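Local coordinates for lipid binding protein (Grifola frondosa, PDB 5H0Q), which probably binds lipid membranes, recognising domains that contain sphingomyelin together with cholesterol, at residues V5-Q10 against K31-R36; E79-H84 against H165-H170; C117-T122 against G152-N157; G186-G189 against Y195-Y198. All coordinates share one frame; numbering follows the deposited sequence. Where two conformers were deposited one is given.

Interactions 2 and 3 form one continuous region, whereas interactions 1 and 4 stand apart. The centres of 2 and 3 lie 15 Å apart on the sheet that holds the adjacent strands 73-80 and 114-121. They are joined by a probable backbone hydrogen bond, Glu79 O to Cys117 N at 2.9 Å, and by Phe81 CZ lying 4.0 Å from Trp155 CH2. Interaction 4 belongs to the other sheet, its nearest atoms about 6 Å from interaction 3 and about 7 Å from interaction 2. Interaction 1 packs N-terminal elements together, its centre 32 Å from that of interaction 2, on opposite sides of the chain's centre. Between interactions 1 and 4 the nearest atoms are about 9 Å apart.

Interaction 1 of 4, residues V5-Q10 against K31-R36; sequences VEIDEQ and KVALQR
Ile7 meets Val32, Ala33 and Arg36 through aliphatic carbons alone, with neither face nor edge of a flat group at the interface. The one planar group among these side chains, the guanidinium of Arg36, is carried past the contact by a chain bent at chi2 (-87°), and its NE hydrogen-bonds Tyr11 OH. Ile7 spreads its two branches over the helix surface. The gamma-methyl Ile7 CG2, anti to the backbone N, comes to 3.9 Å from Val32 CG1, the two side chains crossing at a slant. The longer branch ends in Ile7 CD1, which reaches the helix backbone itself, 3.6 Å from Ala33 CA and 4.0 Å from Ala33 CB. Ile7 CD1 also touches the root of the arginine, 4.0 Å from Arg36 CG, so one methyl settles between successive turns at the helix C-terminus. Just after Ile7, Asp8 N-caps helix 9-13, with OD1 accepting from Tyr11 N. Helix 9-13 adds Leu12 to the apolar cluster, touching both Ile7 and Val32. The loop holding Asn96 bonds the carbonyl of Ile7, and Tyr66 OH, from strand 60-68, bonds that of Ala33, tying helix 26-35 to the sheet.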
loop_
_atom_site.group_PDB
_atom_site.type_symbol
_atom_site.label_atom_id
_atom_site.label_comp_id
_atom_site.label_asym_id
_atom_site.label_seq_id
_atom_site.Cartn_x
_atom_site.Cartn_y
_atom_site.Cartn_z
ATOM N N VAL A 5 -8.521 -9.346 10.661
ATOM C CA VAL A 5 -9.933 -9.656 10.468
ATOM C C VAL A 5 -10.592 -8.491 9.747
ATOM O O VAL A 5 -10.268 -7.320 9.993
ATOM C CB VAL A 5 -10.640 -9.933 11.808
ATOM C CG1 VAL A 5 -12.051 -10.441 11.560
ATOM C CG2 VAL A 5 -9.860 -10.919 12.633
ATOM N N GLU A 6 -11.520 -8.806 8.851
ATOM C CA GLU A 6 -12.252 -7.758 8.153
ATOM C C GLU A 6 -13.210 -7.034 9.102
ATOM O O GLU A 6 -14.013 -7.662 9.788
ATOM C CB GLU A 6 -13.008 -8.354 6.965
ATOM C CG GLU A 6 -13.719 -7.296 6.107
ATOM C CD GLU A 6 -14.050 -7.788 4.717
ATOM O OE1 GLU A 6 -14.750 -7.051 4.002
ATOM O OE2 GLU A 6 -13.608 -8.889 4.332
ATOM N N ILE A 7 -13.137 -5.704 9.109
ATOM C CA ILE A 7 -13.903 -4.858 10.010
ATOM C C ILE A 7 -15.066 -4.313 9.190
ATOM O O ILE A 7 -14.891 -3.398 8.389
ATOM C CB ILE A 7 -13.039 -3.747 10.612
ATOM C CG1 ILE A 7 -11.935 -4.393 11.471
ATOM C CG2 ILE A 7 -13.877 -2.803 11.441
ATOM C CD1 ILE A 7 -10.931 -3.414 11.988
ATOM N N ASP A 8 -16.223 -4.949 9.346
ATOM C CA ASP A 8 -17.408 -4.607 8.558
ATOM C C ASP A 8 -18.583 -4.334 9.486
ATOM O O ASP A 8 -18.406 -4.142 10.691
ATOM C CB ASP A 8 -17.744 -5.738 7.587
ATOM C CG ASP A 8 -17.844 -7.088 8.270
ATOM O OD1 ASP A 8 -17.936 -7.158 9.524
ATOM O OD2 ASP A 8 -17.862 -8.108 7.546
ATOM N N GLU A 9 -19.809 -4.277 8.941
ATOM C CA GLU A 9 -20.937 -3.912 9.791
ATOM C C GLU A 9 -21.096 -4.876 10.957
ATOM O O GLU A 9 -21.371 -4.456 12.086
ATOM C CB GLU A 9 -22.243 -3.857 8.973
ATOM C CG GLU A 9 -23.463 -3.593 9.837
ATOM C CD GLU A 9 -24.767 -3.492 9.047
ATOM O OE1 GLU A 9 -24.685 -3.446 7.811
ATOM O OE2 GLU A 9 -25.837 -3.458 9.692
ATOM N N GLN A 10 -20.945 -6.175 10.707
ATOM C CA GLN A 10 -21.176 -7.153 11.766
ATOM C C GLN A 10 -20.155 -7.017 12.891
ATOM O O GLN A 10 -20.483 -7.233 14.062
ATOM C CB GLN A 10 -21.143 -8.565 11.187
ATOM C CG GLN A 10 -22.413 -8.946 10.478
ATOM C CD GLN A 10 -23.581 -9.077 11.435
ATOM O OE1 GLN A 10 -23.462 -9.698 12.492
ATOM N NE2 GLN A 10 -24.713 -8.482 11.078
ATOM N N LYS A 31 -13.013 4.338 11.029
ATOM C CA LYS A 31 -12.458 4.779 12.305
ATOM C C LYS A 31 -12.003 3.589 13.128
ATOM O O LYS A 31 -10.906 3.592 13.690
ATOM C CB LYS A 31 -13.493 5.589 13.079
ATOM C CG LYS A 31 -13.031 6.010 14.477
ATOM C CD LYS A 31 -14.115 6.780 15.209
ATOM C CE LYS A 31 -13.750 6.991 16.672
ATOM N NZ LYS A 31 -14.793 7.747 17.420
ATOM N N VAL A 32 -12.821 2.542 13.183
ATOM C CA VAL A 32 -12.449 1.357 13.947
ATOM C C VAL A 32 -11.219 0.700 13.339
ATOM O O VAL A 32 -10.277 0.334 14.048
ATOM C CB VAL A 32 -13.653 0.401 14.028
ATOM C CG1 VAL A 32 -13.281 -0.880 14.767
ATOM C CG2 VAL A 32 -14.761 1.074 14.775
ATOM N N ALA A 33 -11.169 0.587 12.017
ATOM C CA ALA A 33 -9.994 -0.021 11.391
ATOM C C ALA A 33 -8.730 0.757 11.726
ATOM O O ALA A 33 -7.689 0.172 12.037
ATOM C CB ALA A 33 -10.176 -0.113 9.874
ATOM N N LEU A 34 -8.793 2.080 11.654
ATOM C CA LEU A 34 -7.614 2.863 11.996
ATOM C C LEU A 34 -7.246 2.665 13.459
ATOM O O LEU A 34 -6.053 2.647 13.812
ATOM C CB LEU A 34 -7.867 4.331 11.650
ATOM C CG LEU A 34 -6.676 5.275 11.496
ATOM C CD1 LEU A 34 -5.716 4.750 10.464
ATOM C CD2 LEU A 34 -7.153 6.671 11.110
ATOM N N GLN A 35 -8.244 2.436 14.319
ATOM C CA GLN A 35 -7.948 2.173 15.729
ATOM C C GLN A 35 -7.295 0.809 15.929
ATOM O O GLN A 35 -6.480 0.645 16.848
ATOM C CB GLN A 35 -9.219 2.249 16.577
ATOM C CG GLN A 35 -9.812 3.635 16.695
ATOM C CD GLN A 35 -11.165 3.652 17.394
ATOM O OE1 GLN A 35 -11.917 2.675 17.367
ATOM N NE2 GLN A 35 -11.480 4.777 18.026
ATOM N N ARG A 36 -7.654 -0.181 15.115
ATOM C CA ARG A 36 -7.132 -1.539 15.216
ATOM C C ARG A 36 -5.857 -1.751 14.406
ATOM O O ARG A 36 -5.402 -2.897 14.275
ATOM C CB ARG A 36 -8.187 -2.548 14.763
ATOM C CG ARG A 36 -9.470 -2.563 15.608
ATOM C CD ARG A 36 -9.334 -3.506 16.802
ATOM N NE ARG A 36 -10.609 -3.574 17.518
ATOM C CZ ARG A 36 -11.038 -2.644 18.357
ATOM N NH1 ARG A 36 -10.284 -1.582 18.607
ATOM N NH2 ARG A 36 -12.219 -2.782 18.943
#

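Interaction 2 of 4, residues E79-H84 against H165-H170; sequences ESFRGH and HLLDTH
A classic beta bulge, in which Phe81 and Arg82 both face Ala115, turns these two adjacent side chains toward helix 160-169, where they meet Leu167 and Asp168. The arginine makes the polar half of the contact. Its chain is extended from CG to NE and carries the guanidinium end-on to the carboxylate, with one nitrogen for each oxygen. Arg82 NH1 donates to Asp168 OD2 at 2.9 Å and Arg82 NH2 to Asp168 OD1 at 2.8 Å. Both bonds are almost straight, with N-H...O angles of 173° and 174°. Each oxygen is approached on its syn side, and the two groups lie nearly coplanar, their planes 18° apart. This bidentate salt bridge fixes the rotation of both flat groups. The bulge falls where the chain turns a corner at the end of strand 73-80, and the contact links that corner of the antiparallel sheet to the C-terminal part of helix 160-169. Beside the ion pair, Leu167 CD1 sits 3.8 Å from Phe81 CE2, approaching the ring obliquely, the side chains crossing at about a right angle. Leu164 of the same helix touches both Phe81 and Arg82. Gln133 of strand 126-134 packs against Arg82 and Asp168, and its NE2 bonds the carbonyl of Leu167. Within the helix, His165 O accepts from Thr169 N and, at 2.8 Å, from Thr169 OG1, which reach it from opposite faces of its plane.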
loop_
_atom_site.group_PDB
_atom_site.type_symbol
_atom_site.label_atom_id
_atom_site.label_comp_id
_atom_site.label_asym_id
_atom_site.label_seq_id
_atom_site.Cartn_x
_atom_site.Cartn_y
_atom_site.Cartn_z
ATOM N N GLU A 79 2.338 -2.774 -11.697
ATOM C CA GLU A 79 3.281 -2.454 -12.758
ATOM C C GLU A 79 4.695 -2.387 -12.197
ATOM O O GLU A 79 4.924 -1.732 -11.178
ATOM C CB GLU A 79 2.889 -1.126 -13.413
ATOM C CG GLU A 79 3.734 -0.711 -14.588
ATOM C CD GLU A 79 3.530 -1.573 -15.835
ATOM O OE1 GLU A 79 2.541 -2.328 -15.905
ATOM O OE2 GLU A 79 4.369 -1.479 -16.757
ATOM N N SER A 80 5.626 -3.077 -12.862
ATOM C CA SER A 80 7.062 -2.964 -12.591
ATOM C C SER A 80 7.680 -1.989 -13.575
ATOM O O SER A 80 7.674 -2.240 -14.786
ATOM C CB SER A 80 7.783 -4.306 -12.723
ATOM O OG SER A 80 7.308 -5.240 -11.788
ATOM N N PHE A 81 8.259 -0.913 -13.059
ATOM C CA PHE A 81 9.043 -0.027 -13.903
ATOM C C PHE A 81 10.500 -0.458 -13.976
ATOM O O PHE A 81 11.114 -0.402 -15.047
ATOM C CB PHE A 81 8.950 1.411 -13.389
ATOM C CG PHE A 81 7.544 1.929 -13.272
ATOM C CD1 PHE A 81 6.741 2.030 -14.385
ATOM C CD2 PHE A 81 7.038 2.337 -12.051
ATOM C CE1 PHE A 81 5.453 2.515 -14.282
ATOM C CE2 PHE A 81 5.752 2.823 -11.939
ATOM C CZ PHE A 81 4.959 2.914 -13.058
ATOM N N ARG A 82 11.062 -0.878 -12.843
ATOM C CA ARG A 82 12.383 -1.497 -12.785
ATOM C C ARG A 82 12.275 -2.636 -11.793
ATOM O O ARG A 82 11.744 -2.439 -10.704
ATOM C CB ARG A 82 13.446 -0.502 -12.311
ATOM C CG ARG A 82 13.536 0.733 -13.140
ATOM C CD ARG A 82 14.564 1.707 -12.609
ATOM N NE ARG A 82 14.527 2.930 -13.395
ATOM C CZ ARG A 82 14.074 4.104 -12.970
ATOM N NH1 ARG A 82 13.633 4.267 -11.741
ATOM N NH2 ARG A 82 14.066 5.137 -13.793
ATOM N N GLY A 83 12.748 -3.818 -12.171
ATOM C CA GLY A 83 12.686 -4.962 -11.287
ATOM C C GLY A 83 11.431 -5.784 -11.508
ATOM O O GLY A 83 10.825 -5.766 -12.582
ATOM N N HIS A 84 11.038 -6.514 -10.468
ATOM C CA HIS A 84 9.942 -7.454 -10.594
ATOM C C HIS A 84 9.390 -7.763 -9.217
ATOM O O HIS A 84 10.062 -7.580 -8.194
ATOM C CB HIS A 84 10.364 -8.731 -11.334
ATOM C CG HIS A 84 11.365 -9.568 -10.604
ATOM N ND1 HIS A 84 12.706 -9.255 -10.555
ATOM C CD2 HIS A 84 11.225 -10.729 -9.925
ATOM C CE1 HIS A 84 13.346 -10.177 -9.861
ATOM N NE2 HIS A 84 12.470 -11.084 -9.467
ATOM N N HIS A 165 8.432 9.191 -13.852
ATOM C CA HIS A 165 9.097 10.482 -13.710
ATOM C C HIS A 165 8.823 11.098 -12.346
ATOM O O HIS A 165 9.726 11.663 -11.720
ATOM C CB HIS A 165 8.637 11.442 -14.813
ATOM C CG HIS A 165 9.054 12.859 -14.571
ATOM N ND1 HIS A 165 8.149 13.888 -14.418
ATOM C CD2 HIS A 165 10.280 13.411 -14.421
ATOM C CE1 HIS A 165 8.802 15.015 -14.201
ATOM N NE2 HIS A 165 10.097 14.754 -14.201
ATOM N N LEU A 166 7.580 11.017 -11.872
ATOM C CA LEU A 166 7.269 11.502 -10.531
ATOM C C LEU A 166 8.034 10.714 -9.478
ATOM O O LEU A 166 8.520 11.286 -8.495
ATOM C CB LEU A 166 5.759 11.421 -10.273
ATOM C CG LEU A 166 4.874 12.382 -11.084
ATOM C CD1 LEU A 166 3.407 12.139 -10.711
ATOM C CD2 LEU A 166 5.295 13.827 -10.837
ATOM N N LEU A 167 8.167 9.399 -9.678
ATOM C CA LEU A 167 8.887 8.575 -8.712
ATOM C C LEU A 167 10.372 8.902 -8.695
ATOM O O LEU A 167 10.992 8.913 -7.623
ATOM C CB LEU A 167 8.656 7.095 -9.015
ATOM C CG LEU A 167 7.292 6.561 -8.563
ATOM C CD1 LEU A 167 6.979 5.188 -9.166
ATOM C CD2 LEU A 167 7.193 6.501 -7.026
ATOM N N ASP A 168 10.960 9.171 -9.868
ATOM C CA ASP A 168 12.396 9.431 -9.940
ATOM C C ASP A 168 12.754 10.799 -9.391
ATOM O O ASP A 168 13.858 10.980 -8.858
ATOM C CB ASP A 168 12.894 9.323 -11.382
ATOM C CG ASP A 168 12.936 7.894 -11.879
ATOM O OD1 ASP A 168 13.168 7.693 -13.089
ATOM O OD2 ASP A 168 12.733 6.976 -11.055
ATOM N N THR A 169 11.850 11.772 -9.522
ATOM C CA THR A 169 12.130 13.128 -9.090
ATOM C C THR A 169 11.524 13.448 -7.737
ATOM O O THR A 169 11.664 14.574 -7.261
ATOM C CB THR A 169 11.642 14.130 -10.142
ATOM O OG1 THR A 169 10.216 14.068 -10.279
ATOM C CG2 THR A 169 12.300 13.846 -11.490
ATOM N N HIS A 170 10.870 12.487 -7.104
ATOM C CA HIS A 170 10.340 12.690 -5.765
ATOM C C HIS A 170 11.483 13.031 -4.813
ATOM O O HIS A 170 12.646 12.655 -5.029
ATOM C CB HIS A 170 9.595 11.422 -5.311
ATOM C CG HIS A 170 8.602 11.645 -4.217
ATOM N ND1 HIS A 170 8.854 11.330 -2.899
ATOM C CD2 HIS A 170 7.341 12.134 -4.252
ATOM C CE1 HIS A 170 7.793 11.623 -2.167
ATOM N NE2 HIS A 170 6.858 12.106 -2.965
#

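Interaction 3 of 4, residues C117-T122 against G152-N157; sequences CIVYGT and GHWWKN
Cys117 and Val119, two residues apart on strand 114-121, point to the same side of the antiparallel five-stranded sheet and there receive the indoles of Trp155 and Trp154. These come from a short, weakly bonded helical turn at about 153-156 that packs on this face. Cys117 makes a sulfur-aromatic contact. Cys117 SG stands between the backbone N and the carbonyl carbon (chi1 72°) and lies 3.8 Å from Trp155 CH2. It comes at the rim of the indole, with Cys117 SG 5.1 Å from the centroid of the six-membered ring of Trp155 and 75° off the ring normal, so the sulfur meets the edge and not the pi face. Ile118 alternates to the other side, where it touches Phe102 in the mixed sheet that contains strand 99-105. Val119 returns to the tryptophan side: Val119 CG1, anti to the backbone N, approaches Trp154 CE3 obliquely at 4.1 Å. Tyr120 again turns to the mixed sheet, resting on Thr100. Trp154 also meets the ring of Phe129 from strand 126-134, their planes at about 40°, while Met163 of helix 160-169 packs against both tryptophans. The tryptophans are consecutive and joined by a cis peptide bond, and Trp154 CB lies 3.9 Å above one face of the Trp155 indole, toward its rim. Over the centre of one face of Trp154 stands His153 ND1, 3.5 Å above the plane.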
loop_
_atom_site.group_PDB
_atom_site.type_symbol
_atom_site.label_atom_id
_atom_site.label_comp_id
_atom_site.label_asym_id
_atom_site.label_seq_id
_atom_site.Cartn_x
_atom_site.Cartn_y
_atom_site.Cartn_z
ATOM N N CYS A 117 4.516 -0.064 -8.858
ATOM C CA CYS A 117 3.328 0.451 -8.200
ATOM C C CYS A 117 2.233 -0.596 -8.185
ATOM O O CYS A 117 2.266 -1.586 -8.925
ATOM C CB CYS A 117 2.845 1.721 -8.887
ATOM S SG CYS A 117 2.082 1.412 -10.528
ATOM N N ILE A 118 1.300 -0.390 -7.276
ATOM C CA ILE A 118 0.035 -1.102 -7.261
ATOM C C ILE A 118 -1.046 -0.040 -7.182
ATOM O O ILE A 118 -0.869 0.977 -6.505
ATOM C CB ILE A 118 -0.083 -2.101 -6.086
ATOM C CG1 ILE A 118 0.994 -3.174 -6.221
ATOM C CG2 ILE A 118 -1.455 -2.775 -6.111
ATOM C CD1 ILE A 118 0.877 -4.299 -5.224
ATOM N N VAL A 119 -2.140 -0.265 -7.892
ATOM C CA VAL A 119 -3.289 0.633 -7.892
ATOM C C VAL A 119 -4.459 -0.154 -7.335
ATOM O O VAL A 119 -4.823 -1.206 -7.882
ATOM C CB VAL A 119 -3.617 1.173 -9.291
ATOM C CG1 VAL A 119 -4.856 2.057 -9.210
ATOM C CG2 VAL A 119 -2.460 1.950 -9.856
ATOM N N TYR A 120 -5.026 0.330 -6.235
ATOM C CA TYR A 120 -6.186 -0.293 -5.614
ATOM C C TYR A 120 -7.437 0.534 -5.880
ATOM O O TYR A 120 -7.407 1.762 -5.780
ATOM C CB TYR A 120 -6.010 -0.429 -4.093
ATOM C CG TYR A 120 -4.944 -1.408 -3.650
ATOM C CD1 TYR A 120 -5.145 -2.773 -3.774
ATOM C CD2 TYR A 120 -3.734 -0.961 -3.152
ATOM C CE1 TYR A 120 -4.156 -3.677 -3.390
ATOM C CE2 TYR A 120 -2.755 -1.858 -2.759
ATOM C CZ TYR A 120 -2.979 -3.201 -2.896
ATOM O OH TYR A 120 -1.992 -4.063 -2.507
ATOM N N GLY A 121 -8.547 -0.144 -6.147
ATOM C CA GLY A 121 -9.838 0.506 -6.314
ATOM C C GLY A 121 -10.688 0.380 -5.064
ATOM O O GLY A 121 -10.680 -0.652 -4.397
ATOM N N THR A 122 -11.468 1.420 -4.794
ATOM C CA THR A 122 -12.394 1.447 -3.674
ATOM C C THR A 122 -13.824 1.250 -4.154
ATOM O O THR A 122 -14.130 1.335 -5.339
ATOM C CB THR A 122 -12.296 2.774 -2.919
ATOM O OG1 THR A 122 -12.848 3.834 -3.734
ATOM C CG2 THR A 122 -10.851 3.077 -2.499
ATOM N N GLY A 152 -9.957 4.691 -12.771
ATOM C CA GLY A 152 -9.529 4.734 -14.158
ATOM C C GLY A 152 -8.513 5.805 -14.482
ATOM O O GLY A 152 -8.087 5.906 -15.641
ATOM N N HIS A 153 -8.087 6.592 -13.494
ATOM C CA HIS A 153 -7.144 7.676 -13.749
ATOM C C HIS A 153 -5.856 7.168 -14.388
ATOM O O HIS A 153 -5.280 7.838 -15.253
ATOM C CB HIS A 153 -6.848 8.399 -12.440
ATOM C CG HIS A 153 -6.029 9.637 -12.599
ATOM N ND1 HIS A 153 -4.656 9.617 -12.695
ATOM C CD2 HIS A 153 -6.393 10.938 -12.664
ATOM C CE1 HIS A 153 -4.209 10.855 -12.819
ATOM N NE2 HIS A 153 -5.241 11.674 -12.798
ATOM N N TRP A 154 -5.369 6.008 -13.952
ATOM C CA TRP A 154 -4.164 5.417 -14.541
ATOM C C TRP A 154 -4.639 4.347 -15.506
ATOM O O TRP A 154 -5.504 3.558 -15.137
ATOM C CB TRP A 154 -3.211 4.829 -13.461
ATOM C CG TRP A 154 -2.726 5.943 -12.549
ATOM C CD1 TRP A 154 -1.714 6.818 -12.799
ATOM C CD2 TRP A 154 -3.321 6.362 -11.304
ATOM N NE1 TRP A 154 -1.631 7.749 -11.794
ATOM C CE2 TRP A 154 -2.599 7.489 -10.861
ATOM C CE3 TRP A 154 -4.386 5.893 -10.527
ATOM C CZ2 TRP A 154 -2.911 8.159 -9.682
ATOM C CZ3 TRP A 154 -4.681 6.544 -9.353
ATOM C CH2 TRP A 154 -3.961 7.679 -8.949
ATOM N N TRP A 155 -4.093 4.273 -16.720
ATOM C CA TRP A 155 -2.991 5.095 -17.205
ATOM C C TRP A 155 -3.451 6.252 -18.097
ATOM O O TRP A 155 -2.638 7.022 -18.575
ATOM C CB TRP A 155 -2.002 4.218 -17.986
ATOM C CG TRP A 155 -1.479 3.084 -17.181
ATOM C CD1 TRP A 155 -1.784 1.761 -17.320
ATOM C CD2 TRP A 155 -0.567 3.171 -16.090
ATOM N NE1 TRP A 155 -1.121 1.021 -16.374
ATOM C CE2 TRP A 155 -0.365 1.865 -15.608
ATOM C CE3 TRP A 155 0.093 4.231 -15.466
ATOM C CZ2 TRP A 155 0.479 1.587 -14.544
ATOM C CZ3 TRP A 155 0.924 3.954 -14.404
ATOM C CH2 TRP A 155 1.111 2.646 -13.950
ATOM N N LYS A 156 -4.755 6.395 -18.324
ATOM C CA LYS A 156 -5.195 7.354 -19.336
ATOM C C LYS A 156 -4.842 8.792 -18.951
ATOM O O LYS A 156 -4.448 9.588 -19.809
ATOM C CB LYS A 156 -6.691 7.193 -19.592
ATOM C CG LYS A 156 -7.578 7.457 -18.412
ATOM C CD LYS A 156 -9.040 7.581 -18.840
ATOM C CE LYS A 156 -9.966 7.555 -17.642
ATOM N NZ LYS A 156 -11.373 7.779 -18.019
ATOM N N ASN A 157 -4.958 9.146 -17.675
ATOM C CA ASN A 157 -4.659 10.499 -17.212
ATOM C C ASN A 157 -3.288 10.617 -16.562
ATOM O O ASN A 157 -2.860 11.728 -16.225
ATOM C CB ASN A 157 -5.738 10.960 -16.239
ATOM C CG ASN A 157 -7.081 11.112 -16.916
ATOM O OD1 ASN A 157 -7.145 11.386 -18.107
ATOM N ND2 ASN A 157 -8.151 10.919 -16.172
#

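Interaction 4 of 4, residues G186-G189 against Y195-Y198; sequences GSTG and YVEY
Thr188 meets Val196 and the carbonyl of Tyr195 across the antiparallel hairpin of strands 182-188 and 193-201. Thr188 CB lies 3.9 Å from Val196 CG2. The hydroxyl, set anti to the backbone N (chi1 -173°), brings Thr188 OG1 to 3.4 Å from Val196 CG2. Thr188 OG1 also donates to Gly189 O at 2.9 Å, in the carbonyl plane and on a lone pair, so this polar tip is satisfied beside an apolar methyl. Thr188 and Val196 form a non-hydrogen-bonded pair, as do Gly186 and Tyr198, where Tyr198 CD1 comes obliquely to 3.8 Å from Gly186 CA. Between them Ser187 and Glu197 make the hydrogen-bonded pair: Ser187 N donates to Glu197 O at 2.8 Å, and Glu197 N returns a bond to Ser187 O at 2.9 Å. Gly189 N closes the series on Tyr195 O at 2.9 Å. Carbonyls on both strands take a further CA-H...O contact, among them Tyr195 O from Thr188 CA at 3.3 Å. Ser187 and Glu197 lie on the other face of the sheet, where the extended glutamate sends OE2 into salt bridges with Arg64 NE and Lys37 NZ, and where helix 41-55 packs, its Gln41 touching Glu197 and its Ala49 touching Tyr195. Strands 174-179 and 60-68 flank the hairpin within the sheet. On the face of Thr188, Val196 and Tyr198, the five-stranded antiparallel sheet arrives: Val144 of strand 143-150 touches Thr188 and Tyr198, and Tyr198 OH bonds Gly131 O of strand 126-134.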
loop_
_atom_site.group_PDB
_atom_site.type_symbol
_atom_site.label_atom_id
_atom_site.label_comp_id
_atom_site.label_asym_id
_atom_site.label_seq_id
_atom_site.Cartn_x
_atom_site.Cartn_y
_atom_site.Cartn_z
ATOM N N GLY A 186 1.992 7.070 2.390
ATOM C CA GLY A 186 3.081 6.136 2.181
ATOM C C GLY A 186 4.314 6.569 2.942
ATOM O O GLY A 186 4.565 7.750 3.131
ATOM N N SER A 187 5.080 5.578 3.402
ATOM C CA SER A 187 6.380 5.846 3.995
ATOM C C SER A 187 7.365 4.762 3.577
ATOM O O SER A 187 6.990 3.617 3.333
ATOM C CB SER A 187 6.290 5.909 5.522
ATOM O OG SER A 187 5.915 4.640 6.027
ATOM N N THR A 188 8.645 5.135 3.517
ATOM C CA THR A 188 9.707 4.203 3.170
ATOM C C THR A 188 10.917 4.499 4.037
ATOM O O THR A 188 11.182 5.648 4.387
ATOM C CB THR A 188 10.102 4.300 1.683
ATOM O OG1 THR A 188 11.031 3.263 1.344
ATOM C CG2 THR A 188 10.700 5.619 1.369
ATOM N N GLY A 189 11.650 3.448 4.373
ATOM C CA GLY A 189 12.995 3.637 4.854
ATOM C C GLY A 189 13.893 4.101 3.729
ATOM O O GLY A 189 13.582 3.944 2.550
ATOM N N TYR A 195 11.867 -1.072 4.177
ATOM C CA TYR A 195 10.480 -1.299 4.558
ATOM C C TYR A 195 9.648 -0.161 4.008
ATOM O O TYR A 195 10.009 1.019 4.138
ATOM C CB TYR A 195 10.319 -1.360 6.074
ATOM C CG TYR A 195 10.699 -2.677 6.722
ATOM C CD1 TYR A 195 9.991 -3.151 7.818
ATOM C CD2 TYR A 195 11.741 -3.427 6.243
ATOM C CE1 TYR A 195 10.330 -4.340 8.429
ATOM C CE2 TYR A 195 12.101 -4.620 6.860
ATOM C CZ TYR A 195 11.384 -5.074 7.940
ATOM O OH TYR A 195 11.729 -6.262 8.551
ATOM N N VAL A 196 8.506 -0.511 3.426
ATOM C CA VAL A 196 7.557 0.470 2.910
ATOM C C VAL A 196 6.218 0.172 3.556
ATOM O O VAL A 196 5.850 -0.999 3.696
ATOM C CB VAL A 196 7.463 0.390 1.377
ATOM C CG1 VAL A 196 6.352 1.301 0.849
ATOM C CG2 VAL A 196 8.770 0.757 0.772
ATOM N N GLU A 197 5.485 1.228 3.939
ATOM C CA GLU A 197 4.133 1.093 4.474
ATOM C C GLU A 197 3.194 2.042 3.743
ATOM O O GLU A 197 3.490 3.230 3.604
ATOM C CB GLU A 197 4.059 1.398 5.964
ATOM C CG GLU A 197 2.632 1.262 6.575
ATOM C CD GLU A 197 2.579 1.624 8.051
ATOM O OE1 GLU A 197 2.752 2.812 8.362
ATOM O OE2 GLU A 197 2.373 0.716 8.883
ATOM N N TYR A 198 2.070 1.510 3.272
ATOM C CA TYR A 198 0.966 2.311 2.749
ATOM C C TYR A 198 -0.227 2.152 3.677
ATOM O O TYR A 198 -0.599 1.021 4.005
ATOM C CB TYR A 198 0.593 1.839 1.345
ATOM C CG TYR A 198 1.687 2.006 0.343
ATOM C CD1 TYR A 198 2.057 3.264 -0.117
ATOM C CD2 TYR A 198 2.407 0.905 -0.111
ATOM C CE1 TYR A 198 3.104 3.419 -1.026
ATOM C CE2 TYR A 198 3.435 1.047 -1.025
ATOM C CZ TYR A 198 3.790 2.299 -1.472
ATOM O OH TYR A 198 4.809 2.467 -2.377
#